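PDB 1UJC: phosphohistidine phosphatase sixA from Escherichia coli, which removes phosphate from the phosphohistidine of the HPt domain of the ArcB sensor in the multistep His-Asp phosphorelay. Local coordinates for residues 31-36 / 62-67; 5-10 / 128-132. All blocks are in the same frame, centred on the assembly; numbering follows the deposited sequence.

Contact 1: 31-36 / 62-67; sequences SRLMAN and EVGDCL. With CA (calcium ion), chain B.
Arg32 lies across Cys66 on its way from helix 25-40 to the acidic side chains of helix 54-66; its aliphatic part rests on one sulfur and its two amino groups go to different acids. CB packs on the thiol sulfur, and Arg32 CG comes closer still, 3.4 Å from Cys66 SG. With CG anti to the carbonyl carbon (chi1 -84°) and the chain extended from CG to NE, CD also runs alongside this sulfur, which finally sits at the edge of the guanidinium, near its plane. At the tip the two amino groups part. Arg32 NH2 forms a salt bridge with Asp65 OD2 at 2.6 Å, the carboxylate turned 28° from the guanidinium plane. Glu62 bends at chi2 and, as modelled, sets OE2 over a guanidinium face, but NH1 and OE2 are too close for this placement to be sure. A water in the guanidinium plane connects Arg32 NH1 to Glu62 OE1.

Beneath this network Ala35 marks the close packing of the two helices, their local axes 8.0 Å apart at -39°. Ala35 CB rests 3.8 Å from Val63 CG1 and equally near Cys66 CB. Asp65 also binds calcium, through its backbone O at 2.6 Å, with five waters completing the modelled shell. One arginine shared between two carboxylates implies that charge pairing at the margin supplements apolar contact below, and the guanidinium charge probably favours ionisation of both acids.

Contact 2: 5-10 / 128-132; sequences IMRHGD and FTTSA. With WO4 (tungstate(VI)ion), chain C.
Arg7 is held by Phe128 and Thr130 as it reaches for tungstate. Its NH1 makes a weak, bent hydrogen bond to Phe128 O, and the methyl of Thr130 covers one guanidinium face, Thr130 CG2 standing 3.9 Å above the centre of the Arg7 group. Full extension from the strand, CG anti to its own N (chi1 177°), carries the guanidinium past the turn. Arg7 and His8 supply part of the anion's first shell: Arg7 NE donates to WO4 O1 over 3.1 Å in a fairly straight bond (159°), and His8 NE2 reaches the tungsten atom at 2.5 Å. The imidazole is oriented from its far side, His8 ND1 donating to Gly9 O at 2.7 Å, with that oxygen in the ring plane.

Behind these groups Arg7 N donates to Ala132 O at 3.2 Å, and Ser131 N returns a bond to Arg7 O at 2.9 Å. A type II turn from Thr129 to Ala132 presents that N-H. Farther out, one water joins Asp10 N, Thr130 OG1 and Ser131 OG, the last also hydrogen-bonded to Ser31 OG of helix 25-40.

Arg55, His108 and Leu109 complete the anion site. An Arg-His-Gly sequence at the end of the strand, with His and Gly in the following loop, is the signature of the histidine phosphatase superfamily; there the histidine accepts the phosphate, and the placing of His8 against tungsten is consistent with this.

Contact 1 is nested within the chain loop that contact 2 closes, and their centres lie 12 Å apart. Helix 25-40 is common ground: Ser31 takes part in both, and Met34 meets contact 2. Ser31 OG and Ser131 OG are 3.0 Å apart and probably hydrogen-bonded, and Met34 CB packs 4.0 Å from Met6 CE. Of the two, only contact 2 supplies tungstate ligands; the Ser31 side chain of contact 1 remains about 11 Å from the anion. Helix 54-66 nevertheless links the two regions: it gives Arg55 to the pocket at its start, while near its other end, in contact 1, the backbone of Asp65 binds calcium.

Contact 1: 31-36 / 62-67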
ATOM      1  N   SER A  31      10.445  -6.163   1.625  1.00 14.82           N
ATOM      2  CA  SER A  31       9.241  -5.699   2.293  1.00 14.82           C
ATOM      3  C   SER A  31       9.546  -5.390   3.756  1.00 14.38           C
ATOM      4  O   SER A  31       9.007  -4.435   4.317  1.00 12.92           O
ATOM      5  CB  SER A  31       8.124  -6.736   2.173  1.00 14.59           C
ATOM      6  OG  SER A  31       7.523  -6.661   0.889  1.00 16.61           O
ATOM      7  N   ARG A  32      10.415  -6.195   4.366  1.00 14.33           N
ATOM      8  CA  ARG A  32      10.804  -5.977   5.757  1.00 14.36           C
ATOM      9  C   ARG A  32      11.675  -4.727   5.827  1.00 14.53           C
ATOM     10  O   ARG A  32      11.627  -3.969   6.798  1.00 12.89           O
ATOM     11  CB  ARG A  32      11.586  -7.179   6.310  1.00 15.04           C
ATOM     12  CG  ARG A  32      10.722  -8.324   6.837  1.00 16.87           C
ATOM     13  CD  ARG A  32      11.516  -9.217   7.803  1.00 22.45           C
ATOM     14  NE  ARG A  32      10.638 -10.034   8.645  1.00 27.22           N
ATOM     15  CZ  ARG A  32      10.228 -11.262   8.340  1.00 29.07           C
ATOM     16  NH1 ARG A  32      10.621 -11.834   7.214  1.00 30.61           N
ATOM     17  NH2 ARG A  32       9.413 -11.918   9.156  1.00 27.71           N
ATOM     18  N   LEU A  33      12.468  -4.521   4.778  1.00 15.31           N
ATOM     19  CA  LEU A  33      13.357  -3.368   4.690  1.00 15.79           C
ATOM     20  C   LEU A  33      12.538  -2.075   4.733  1.00 15.56           C
ATOM     21  O   LEU A  33      12.848  -1.153   5.495  1.00 13.38           O
ATOM     22  CB  LEU A  33      14.157  -3.440   3.385  1.00 18.17           C
ATOM     23  CG  LEU A  33      15.345  -2.495   3.194  1.00 22.95           C
ATOM     24  CD1 LEU A  33      16.341  -2.681   4.334  1.00 24.67           C
ATOM     25  CD2 LEU A  33      16.019  -2.798   1.855  1.00 23.32           C
ATOM     26  N   MET A  34      11.493  -2.015   3.912  1.00 14.75           N
ATOM     27  CA  MET A  34      10.623  -0.842   3.858  1.00 14.80           C
ATOM     28  C   MET A  34       9.842  -0.681   5.164  1.00 14.66           C
ATOM     29  O   MET A  34       9.600   0.439   5.620  1.00 15.29           O
ATOM     30  CB  MET A  34       9.644  -0.963   2.692  1.00 14.44           C
ATOM     31  CG  MET A  34      10.288  -0.893   1.313  1.00 15.80           C
ATOM     32  SD  MET A  34      11.055   0.709   0.975  1.00 17.22           S
ATOM     33  CE  MET A  34       9.633   1.761   1.000  1.00 13.29           C
ATOM     34  N   ALA A  35       9.450  -1.802   5.758  1.00 13.89           N
ATOM     35  CA  ALA A  35       8.707  -1.784   7.013  1.00 13.56           C
ATOM     36  C   ALA A  35       9.548  -1.135   8.108  1.00 13.26           C
ATOM     37  O   ALA A  35       9.071  -0.269   8.842  1.00 12.40           O
ATOM     38  CB  ALA A  35       8.328  -3.201   7.418  1.00 13.59           C
ATOM     39  N   ASN A  36      10.806  -1.552   8.210  1.00 13.69           N
ATOM     40  CA  ASN A  36      11.698  -0.996   9.216  1.00 13.85           C
ATOM     41  C   ASN A  36      11.962   0.479   8.955  1.00 12.40           C
ATOM     42  O   ASN A  36      12.080   1.268   9.888  1.00 12.22           O
ATOM     43  CB  ASN A  36      13.019  -1.774   9.259  1.00 15.17           C
ATOM     44  CG  ASN A  36      12.860  -3.156   9.882  1.00 19.95           C
ATOM     45  OD1 ASN A  36      12.219  -3.311  10.929  1.00 20.01           O
ATOM     46  ND2 ASN A  36      13.454  -4.164   9.251  1.00 20.95           N
ATOM     47  N   GLU A  62       4.829  -9.828   6.329  1.00 15.97           N
ATOM     48  CA  GLU A  62       6.225  -9.433   6.467  1.00 14.90           C
ATOM     49  C   GLU A  62       6.379  -8.064   7.117  1.00 14.73           C
ATOM     50  O   GLU A  62       7.188  -7.885   8.032  1.00 13.46           O
ATOM     51  CB  GLU A  62       6.893  -9.459   5.089  1.00 16.14           C
ATOM     52  CG  GLU A  62       7.005 -10.865   4.503  1.00 18.36           C
ATOM     53  CD  GLU A  62       8.010 -11.731   5.245  1.00 21.61           C
ATOM     54  OE1 GLU A  62       7.734 -12.932   5.469  1.00 20.36           O
ATOM     55  OE2 GLU A  62       9.086 -11.208   5.597  1.00 21.01           O
ATOM     56  N   VAL A  63       5.594  -7.101   6.648  1.00 13.64           N
ATOM     57  CA  VAL A  63       5.641  -5.756   7.193  1.00 13.39           C
ATOM     58  C   VAL A  63       5.224  -5.768   8.658  1.00 13.73           C
ATOM     59  O   VAL A  63       5.891  -5.176   9.504  1.00 14.80           O
ATOM     60  CB  VAL A  63       4.710  -4.806   6.412  1.00 12.30           C
ATOM     61  CG1 VAL A  63       4.568  -3.483   7.151  1.00 11.58           C
ATOM     62  CG2 VAL A  63       5.274  -4.566   5.020  1.00 14.25           C
ATOM     63  N   GLY A  64       4.118  -6.448   8.943  1.00 13.12           N
ATOM     64  CA  GLY A  64       3.614  -6.532  10.303  1.00 14.53           C
ATOM     65  C   GLY A  64       4.614  -7.138  11.265  1.00 17.09           C
ATOM     66  O   GLY A  64       4.513  -6.954  12.481  1.00 17.60           O
ATOM     67  N   ASP A  65       5.583  -7.866  10.721  1.00 17.34           N
ATOM     68  CA  ASP A  65       6.610  -8.492  11.536  1.00 17.69           C
ATOM     69  C   ASP A  65       7.653  -7.488  12.004  1.00 17.77           C
ATOM     70  O   ASP A  65       8.325  -7.725  12.992  1.00 14.48           O
ATOM     71  CB  ASP A  65       7.313  -9.608  10.761  1.00 17.63           C
ATOM     72  CG  ASP A  65       6.549 -10.919  10.794  1.00 19.04           C
ATOM     73  OD1 ASP A  65       5.468 -10.979  11.417  1.00 19.92           O
ATOM     74  OD2 ASP A  65       7.041 -11.891  10.194  1.00 19.07           O
ATOM     75  N   CYS A  66       7.789  -6.369  11.300  1.00 18.14           N
ATOM     76  CA  CYS A  66       8.785  -5.371  11.674  1.00 19.15           C
ATOM     77  C   CYS A  66       8.178  -4.067  12.181  1.00 19.96           C
ATOM     78  O   CYS A  66       8.818  -3.315  12.919  1.00 20.61           O
ATOM     79  CB  CYS A  66       9.690  -5.067  10.477  1.00 17.83           C
ATOM     80  SG  CYS A  66      10.410  -6.513   9.671  1.00 21.25           S
ATOM     81  N   LEU A  67       6.941  -3.806  11.786  1.00 19.71           N
ATOM     82  CA  LEU A  67       6.250  -2.580  12.170  1.00 19.88           C
ATOM     83  C   LEU A  67       4.979  -2.921  12.949  1.00 20.19           C
ATOM     84  O   LEU A  67       4.253  -3.843  12.584  1.00 20.70           O
ATOM     85  CB  LEU A  67       5.910  -1.798  10.896  1.00 19.30           C
ATOM     86  CG  LEU A  67       5.306  -0.396  10.913  1.00 17.92           C
ATOM     87  CD1 LEU A  67       6.275   0.590  11.533  1.00 18.30           C
ATOM     88  CD2 LEU A  67       5.004   0.018   9.477  1.00 19.20           C
TER
HETATM   89 CA    CA B 162      10.152  -8.162  14.803  1.00 21.53          CA
HETATM   90  O   HOH W   1       9.939 -14.381   6.228  1.00 34.36           O
HETATM   91  O   HOH W   2      10.000  -5.349  14.737  1.00 25.03           O
HETATM   92  O   HOH W   3       9.478 -10.833  14.334  1.00 17.79           O
HETATM   93  O   HOH W   4       7.702  -7.851  16.210  1.00 29.61           O
HETATM   94  O   HOH W   5      12.402  -9.828  14.708  1.00 19.29           O
HETATM   95  O   HOH W   6      11.402  -8.705  12.396  1.00 18.14           O

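Contact 2: 5-10 / 128-132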
ATOM      1  N   ILE A   5       0.560   4.165   0.443  1.00 10.47           N
ATOM      2  CA  ILE A   5       0.249   3.215  -0.614  1.00 11.30           C
ATOM      3  C   ILE A   5       1.473   2.380  -0.946  1.00 11.96           C
ATOM      4  O   ILE A   5       2.524   2.913  -1.310  1.00 12.53           O
ATOM      5  CB  ILE A   5      -0.232   3.961  -1.869  1.00 11.35           C
ATOM      6  CG1 ILE A   5      -1.423   4.855  -1.496  1.00 11.50           C
ATOM      7  CG2 ILE A   5      -0.608   2.968  -2.958  1.00 13.00           C
ATOM      8  CD1 ILE A   5      -1.907   5.756  -2.598  1.00  8.08           C
ATOM      9  N   MET A   6       1.334   1.065  -0.828  1.00 11.23           N
ATOM     10  CA  MET A   6       2.448   0.171  -1.087  1.00 11.68           C
ATOM     11  C   MET A   6       2.175  -0.913  -2.121  1.00 11.81           C
ATOM     12  O   MET A   6       1.097  -1.504  -2.158  1.00 11.59           O
ATOM     13  CB  MET A   6       2.888  -0.470   0.234  1.00 13.20           C
ATOM     14  CG  MET A   6       4.018  -1.478   0.132  1.00 12.45           C
ATOM     15  SD  MET A   6       4.498  -2.055   1.778  1.00 14.22           S
ATOM     16  CE  MET A   6       6.226  -2.558   1.486  1.00 14.58           C
ATOM     17  N   ARG A   7       3.161  -1.156  -2.975  1.00 12.41           N
ATOM     18  CA  ARG A   7       3.050  -2.201  -3.984  1.00 13.42           C
ATOM     19  C   ARG A   7       3.603  -3.465  -3.334  1.00 13.38           C
ATOM     20  O   ARG A   7       4.635  -3.425  -2.668  1.00 12.46           O
ATOM     21  CB  ARG A   7       3.885  -1.858  -5.222  1.00 14.05           C
ATOM     22  CG  ARG A   7       3.860  -2.940  -6.284  1.00 13.48           C
ATOM     23  CD  ARG A   7       4.746  -2.575  -7.459  1.00 13.95           C
ATOM     24  NE  ARG A   7       4.704  -3.596  -8.497  1.00 18.04           N
ATOM     25  CZ  ARG A   7       5.564  -3.671  -9.508  1.00 17.85           C
ATOM     26  NH1 ARG A   7       6.542  -2.782  -9.620  1.00 14.76           N
ATOM     27  NH2 ARG A   7       5.450  -4.642 -10.404  1.00 16.73           N
ATOM     28  N   HIS A   8       2.906  -4.578  -3.516  1.00 12.25           N
ATOM     29  CA  HIS A   8       3.337  -5.843  -2.945  1.00 11.31           C
ATOM     30  C   HIS A   8       4.796  -6.096  -3.334  1.00 12.13           C
ATOM     31  O   HIS A   8       5.293  -5.528  -4.307  1.00 11.05           O
ATOM     32  CB  HIS A   8       2.453  -6.969  -3.474  1.00 11.78           C
ATOM     33  CG  HIS A   8       2.661  -7.252  -4.926  1.00 12.08           C
ATOM     34  ND1 HIS A   8       3.785  -7.889  -5.400  1.00 11.34           N
ATOM     35  CD2 HIS A   8       1.916  -6.942  -6.013  1.00 11.33           C
ATOM     36  CE1 HIS A   8       3.727  -7.958  -6.718  1.00 12.42           C
ATOM     37  NE2 HIS A   8       2.602  -7.389  -7.114  1.00 10.95           N
ATOM     38  N   GLY A   9       5.473  -6.949  -2.570  1.00 10.78           N
ATOM     39  CA  GLY A   9       6.867  -7.251  -2.845  1.00 13.91           C
ATOM     40  C   GLY A   9       7.074  -8.210  -4.004  1.00 13.99           C
ATOM     41  O   GLY A   9       6.121  -8.794  -4.516  1.00 13.61           O
ATOM     42  N   ASP A  10       8.330  -8.359  -4.417  1.00 14.52           N
ATOM     43  CA  ASP A  10       8.712  -9.243  -5.509  1.00 15.81           C
ATOM     44  C   ASP A  10       8.048 -10.611  -5.320  1.00 16.65           C
ATOM     45  O   ASP A  10       8.105 -11.196  -4.237  1.00 16.22           O
ATOM     46  CB  ASP A  10      10.236  -9.387  -5.534  1.00 17.17           C
ATOM     47  CG  ASP A  10      10.733 -10.155  -6.740  1.00 17.01           C
ATOM     48  OD1 ASP A  10      10.585  -9.667  -7.880  1.00 21.33           O
ATOM     49  OD2 ASP A  10      11.276 -11.254  -6.546  1.00 19.57           O
ATOM     50  N   PHE A 128       5.892   2.634  -9.578  1.00 16.60           N
ATOM     51  CA  PHE A 128       6.066   1.870  -8.343  1.00 15.86           C
ATOM     52  C   PHE A 128       6.931   0.611  -8.495  1.00 15.92           C
ATOM     53  O   PHE A 128       6.563  -0.305  -9.223  1.00 16.10           O
ATOM     54  CB  PHE A 128       4.698   1.409  -7.821  1.00 14.36           C
ATOM     55  CG  PHE A 128       4.004   2.398  -6.925  1.00 15.91           C
ATOM     56  CD1 PHE A 128       4.244   2.397  -5.552  1.00 14.81           C
ATOM     57  CD2 PHE A 128       3.075   3.292  -7.441  1.00 13.69           C
ATOM     58  CE1 PHE A 128       3.560   3.270  -4.710  1.00 16.88           C
ATOM     59  CE2 PHE A 128       2.387   4.171  -6.606  1.00 14.93           C
ATOM     60  CZ  PHE A 128       2.630   4.158  -5.241  1.00 14.68           C
ATOM     61  N   THR A 129       8.069   0.556  -7.812  1.00 14.64           N
ATOM     62  CA  THR A 129       8.894  -0.651  -7.865  1.00 15.95           C
ATOM     63  C   THR A 129       8.314  -1.515  -6.740  1.00 14.95           C
ATOM     64  O   THR A 129       7.598  -0.995  -5.882  1.00 13.02           O
ATOM     65  CB  THR A 129      10.371  -0.352  -7.571  1.00 16.14           C
ATOM     66  OG1 THR A 129      10.522   0.024  -6.197  1.00 16.45           O
ATOM     67  CG2 THR A 129      10.866   0.789  -8.459  1.00 18.04           C
ATOM     68  N   THR A 130       8.598  -2.815  -6.728  1.00 13.59           N
ATOM     69  CA  THR A 130       8.039  -3.661  -5.673  1.00 14.01           C
ATOM     70  C   THR A 130       8.426  -3.176  -4.271  1.00 13.92           C
ATOM     71  O   THR A 130       9.559  -2.757  -4.038  1.00 13.81           O
ATOM     72  CB  THR A 130       8.456  -5.148  -5.842  1.00 13.77           C
ATOM     73  OG1 THR A 130       9.879  -5.242  -5.977  1.00 16.08           O
ATOM     74  CG2 THR A 130       7.790  -5.755  -7.070  1.00 12.66           C
ATOM     75  N   SER A 131       7.464  -3.228  -3.352  1.00 12.55           N
ATOM     76  CA  SER A 131       7.655  -2.796  -1.966  1.00 12.37           C
ATOM     77  C   SER A 131       7.771  -1.281  -1.798  1.00 11.73           C
ATOM     78  O   SER A 131       7.879  -0.793  -0.676  1.00 12.91           O
ATOM     79  CB  SER A 131       8.892  -3.464  -1.351  1.00 12.86           C
ATOM     80  OG  SER A 131       8.704  -4.858  -1.182  1.00 14.78           O
ATOM     81  N   ALA A 132       7.749  -0.541  -2.904  1.00 10.91           N
ATOM     82  CA  ALA A 132       7.846   0.918  -2.849  1.00 11.69           C
ATOM     83  C   ALA A 132       6.613   1.502  -2.164  1.00 10.76           C
ATOM     84  O   ALA A 132       5.523   0.943  -2.257  1.00 11.83           O
ATOM     85  CB  ALA A 132       7.980   1.491  -4.258  1.00  9.86           C
TER
HETATM   86  W   WO4 C 163       2.039  -6.914  -9.484  1.00 16.76           W
HETATM   87  O1  WO4 C 163       2.143  -5.291  -8.888  1.00 14.52           O
HETATM   88  O2  WO4 C 163       0.732  -7.746  -8.706  1.00 18.72           O
HETATM   89  O3  WO4 C 163       3.557  -7.728  -9.352  1.00 23.77           O
HETATM   90  O4  WO4 C 163       1.653  -6.854 -11.170  1.00 16.35           O
HETATM   91  O   HOH W   7      10.271  -6.288  -3.300  1.00 19.37           O
HETATM   92  O   HOH W   8      10.941  -7.107  -8.425  1.00 22.43           O